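Local coordinates for protein peptidyl-prolyl cis-trans isomerase (Hirschia baltica, PDB 5EX2) that probably catalyses the cis-trans isomerisation of peptide bonds preceding proline, as a periplasmic cyclophilin and folding helper that also binds metal ions, at residues L39-E42 and H47-Q50; V217-S220 and D226-E229. One frame throughout, in Å; residues are numbered along the deposited sequence.

Contact 1. Residues L39-E42 and H47-Q50; sequences LAPE and HVAQ
P41 and V48 bring the two backbones closest, with their CA atoms 5.8 Å apart, where the chain leaving strand 33-39 runs past the start of helix 45-57. L39 is still in extended conformation; from A40 onward the chain is loop, and no hydrogen bond links it to residues 47-50. The approach is instead filled by one side chain, V48, whose two methyl groups divide the work. At V48 a chi1 of 163° turns CG1 away from the backbone N and toward the side chain of L39, where it lies 3.8 Å from CD1 of L39 and nearly as close to its CB. The two side chains cross at a slant, and on the loop side the same V48 CG1 meets the ring of P41 more loosely, 4.3 Å from its CG. The other methyl, CG2, reaches the main chain of A40, 3.7 Å from its carbonyl carbon, and also touches CB of L39. Without these two methyls, as with an alanine at V48, a gap would probably open between the helix and the 39-41 backbone, and L39 CD1 would lose its partner on the helix. A40 is also hydrogen-bonded through its backbone to W188 of strand 187-191, on which L39 packs. The arrangement is that of the cyclophilin fold, in which a helix, here 45-57, packs against the closed antiparallel barrel.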
loop_
_atom_site.group_PDB
_atom_site.type_symbol
_atom_site.label_atom_id
_atom_site.label_comp_id
_atom_site.label_asym_id
_atom_site.label_seq_id
_atom_site.Cartn_x
_atom_site.Cartn_y
_atom_site.Cartn_z
ATOM N N LEU A 39 -4.988 3.660 -0.165
ATOM C CA LEU A 39 -4.803 3.813 1.266
ATOM C C LEU A 39 -5.513 2.696 2.019
ATOM O O LEU A 39 -6.566 2.211 1.586
ATOM C CB LEU A 39 -5.357 5.148 1.731
ATOM C CG LEU A 39 -4.799 6.348 0.989
ATOM C CD1 LEU A 39 -5.533 7.625 1.395
ATOM C CD2 LEU A 39 -3.293 6.463 1.236
ATOM N N ALA A 40 -4.963 2.312 3.167
ATOM C CA ALA A 40 -5.492 1.224 3.976
ATOM C C ALA A 40 -5.880 1.707 5.375
ATOM O O ALA A 40 -5.115 1.524 6.330
ATOM C CB ALA A 40 -4.466 0.116 4.074
ATOM N N PRO A 41 -7.065 2.317 5.510
ATOM C CA PRO A 41 -7.419 2.940 6.790
ATOM C C PRO A 41 -7.558 1.953 7.938
ATOM O O PRO A 41 -7.338 2.330 9.090
ATOM C CB PRO A 41 -8.774 3.601 6.516
ATOM C CG PRO A 41 -8.970 3.595 5.067
ATOM C CD PRO A 41 -8.037 2.615 4.444
ATOM N N GLU A 42 -7.901 0.708 7.643
ATOM C CA GLU A 42 -8.083 -0.270 8.697
ATOM C C GLU A 42 -6.723 -0.739 9.240
ATOM O O GLU A 42 -6.644 -1.271 10.347
ATOM C CB GLU A 42 -8.914 -1.445 8.165
ATOM C CG GLU A 42 -10.315 -1.002 7.716
ATOM C CD GLU A 42 -11.191 -2.138 7.213
ATOM O OE1 GLU A 42 -11.090 -2.474 6.012
ATOM O OE2 GLU A 42 -11.994 -2.676 8.003
ATOM N N HIS A 47 -2.047 7.295 9.895
ATOM C CA HIS A 47 -1.177 7.578 8.756
ATOM C C HIS A 47 -1.976 7.886 7.508
ATOM O O HIS A 47 -1.617 8.781 6.755
ATOM C CB HIS A 47 -0.227 6.414 8.502
ATOM C CG HIS A 47 0.979 6.439 9.384
ATOM N ND1 HIS A 47 0.929 6.071 10.708
ATOM C CD2 HIS A 47 2.253 6.832 9.148
ATOM C CE1 HIS A 47 2.127 6.221 11.252
ATOM N NE2 HIS A 47 2.948 6.682 10.327
ATOM N N VAL A 48 -3.069 7.169 7.293
ATOM C CA VAL A 48 -3.911 7.451 6.137
ATOM C C VAL A 48 -4.473 8.869 6.213
ATOM O O VAL A 48 -4.492 9.593 5.207
ATOM C CB VAL A 48 -5.039 6.400 6.025
ATOM C CG1 VAL A 48 -6.175 6.849 5.104
ATOM C CG2 VAL A 48 -4.444 5.082 5.561
ATOM N N ALA A 49 -4.900 9.292 7.397
ATOM C CA ALA A 49 -5.379 10.659 7.559
ATOM C C ALA A 49 -4.239 11.644 7.287
ATOM O O ALA A 49 -4.430 12.685 6.659
ATOM C CB ALA A 49 -5.952 10.877 8.944
ATOM N N GLN A 50 -3.048 11.324 7.772
ATOM C CA GLN A 50 -1.879 12.174 7.536
ATOM C C GLN A 50 -1.583 12.329 6.056
ATOM O O GLN A 50 -1.328 13.435 5.573
ATOM C CB GLN A 50 -0.670 11.599 8.257
ATOM C CG GLN A 50 0.625 12.395 8.110
ATOM C CD GLN A 50 0.739 13.560 9.074
ATOM O OE1 GLN A 50 -0.202 13.893 9.793
ATOM N NE2 GLN A 50 1.918 14.170 9.113
#

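Contact 2. Residues V217-S220 and D226-E229; sequences VMVS and DRPE
V219, R227 and P228 carry most of this contact, in which a turn of chain folds back on the end of strand 212-218. V219 and R227 are nearest in the backbone, with CA atoms 5.8 Å apart. The valine spreads its methyls over two neighbours: CG1 sits 3.7 Å from CB of R227, while CG2 rests 4.0 Å from CG of the P228 ring. R227 then runs extended from CG to NE (chi2 180°), which carries its aliphatic part past the V219 carbonyl, CG lying 3.4 Å from V219 O. The chain ends with its guanidinium beside the next carbonyl, that of S220, lying obliquely to both oxygens. A water completes the join: it donates to S220 O at 2.7 Å and accepts from R227 NH2 at 3.1 Å, meeting the guanidinium at its edge and in its plane. The stronger polar partner of R227 lies in the turn itself, where NE is hydrogen-bonded to the carbonyl oxygen of L222. V219 packs on L25 and I27 of strand 25-30, and S220 touches R56 of helix 45-57. P228 reaches the same I27 and also Y36 of strand 33-39, and through it the chain entering strand 229-233 lies against the barrel strands.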
loop_
_atom_site.group_PDB
_atom_site.type_symbol
_atom_site.label_atom_id
_atom_site.label_comp_id
_atom_site.label_asym_id
_atom_site.label_seq_id
_atom_site.Cartn_x
_atom_site.Cartn_y
_atom_site.Cartn_z
ATOM N N VAL A 217 -2.463 13.801 -5.928
ATOM C CA VAL A 217 -3.874 14.160 -5.925
ATOM C C VAL A 217 -4.701 13.062 -5.295
ATOM O O VAL A 217 -4.514 11.900 -5.608
ATOM C CB VAL A 217 -4.410 14.416 -7.360
ATOM C CG1 VAL A 217 -5.846 14.888 -7.316
ATOM C CG2 VAL A 217 -3.559 15.441 -8.078
ATOM N N MET A 218 -5.602 13.435 -4.395
ATOM C CA MET A 218 -6.650 12.537 -3.931
ATOM C C MET A 218 -7.756 12.462 -4.971
ATOM O O MET A 218 -8.286 13.481 -5.414
ATOM C CB MET A 218 -7.257 13.035 -2.623
ATOM C CG MET A 218 -6.305 13.116 -1.460
ATOM S SD MET A 218 -5.550 11.533 -1.039
ATOM C CE MET A 218 -7.009 10.478 -0.949
ATOM N N VAL A 219 -8.122 11.251 -5.361
ATOM C CA VAL A 219 -9.089 11.114 -6.433
ATOM C C VAL A 219 -10.449 11.697 -6.024
ATOM O O VAL A 219 -11.179 12.200 -6.874
ATOM C CB VAL A 219 -9.201 9.631 -6.868
ATOM C CG1 VAL A 219 -10.329 9.398 -7.821
ATOM C CG2 VAL A 219 -7.907 9.221 -7.541
ATOM N N SER A 220 -10.794 11.640 -4.737
ATOM C CA SER A 220 -12.039 12.222 -4.248
ATOM C C SER A 220 -12.109 13.734 -4.472
ATOM O O SER A 220 -13.195 14.311 -4.488
ATOM C CB SER A 220 -12.184 11.916 -2.765
ATOM O OG SER A 220 -10.998 12.285 -2.110
ATOM N N ASP A 226 -13.632 13.347 -13.949
ATOM C CA ASP A 226 -12.175 13.289 -14.109
ATOM C C ASP A 226 -11.527 12.168 -13.297
ATOM O O ASP A 226 -10.323 11.909 -13.430
ATOM C CB ASP A 226 -11.539 14.620 -13.698
ATOM C CG ASP A 226 -11.946 15.761 -14.596
ATOM O OD1 ASP A 226 -12.248 15.516 -15.780
ATOM O OD2 ASP A 226 -11.956 16.908 -14.109
ATOM N N ARG A 227 -12.313 11.510 -12.455
ATOM C CA ARG A 227 -11.760 10.526 -11.530
ATOM C C ARG A 227 -11.378 9.239 -12.241
ATOM O O ARG A 227 -12.214 8.634 -12.900
ATOM C CB ARG A 227 -12.768 10.199 -10.425
ATOM C CG ARG A 227 -13.086 11.363 -9.533
ATOM C CD ARG A 227 -14.092 11.010 -8.460
ATOM N NE ARG A 227 -14.459 12.192 -7.692
ATOM C CZ ARG A 227 -15.636 12.396 -7.107
ATOM N NH1 ARG A 227 -16.597 11.481 -7.175
ATOM N NH2 ARG A 227 -15.847 13.525 -6.443
ATOM N N PRO A 228 -10.119 8.787 -12.093
ATOM C CA PRO A 228 -9.841 7.405 -12.485
ATOM C C PRO A 228 -10.663 6.471 -11.629
ATOM O O PRO A 228 -11.004 6.826 -10.503
ATOM C CB PRO A 228 -8.334 7.228 -12.226
ATOM C CG PRO A 228 -7.895 8.432 -11.492
ATOM C CD PRO A 228 -8.911 9.502 -11.645
ATOM N N GLU A 229 -10.985 5.306 -12.164
ATOM C CA GLU A 229 -11.773 4.317 -11.442
ATOM C C GLU A 229 -10.916 3.072 -11.274
ATOM O O GLU A 229 -10.428 2.510 -12.253
ATOM C CB GLU A 229 -13.081 4.013 -12.181
ATOM C CG GLU A 229 -14.004 5.241 -12.304
ATOM C CD GLU A 229 -15.244 5.039 -13.181
ATOM O OE1 GLU A 229 -15.658 3.890 -13.437
ATOM O OE2 GLU A 229 -15.816 6.064 -13.598
HETATM O O HOH W 1 -14.821 16.297 -5.474
#

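Overall arrangement
Two connections far apart in the chain illustrate how a valine can seat a piece of irregular chain. Contact 1 is the more buried, its centre about 10 Å from the chain centre, and rests on van der Waals packing, with no hydrogen bond across it; contact 2 lies farther out, about 17 Å from it, is partly buried, and adds an arginine and a bridging water to the apolar packing of its valine and proline. The first sets helix 45-57 against the end of one barrel strand, the second sets the approach to strand 229-233 against the end of another. Their centres are about 17 Å apart, yet they touch: L39 CD1 packs 4.0 Å from M218 CE, and M218 also packs on helix 45-57.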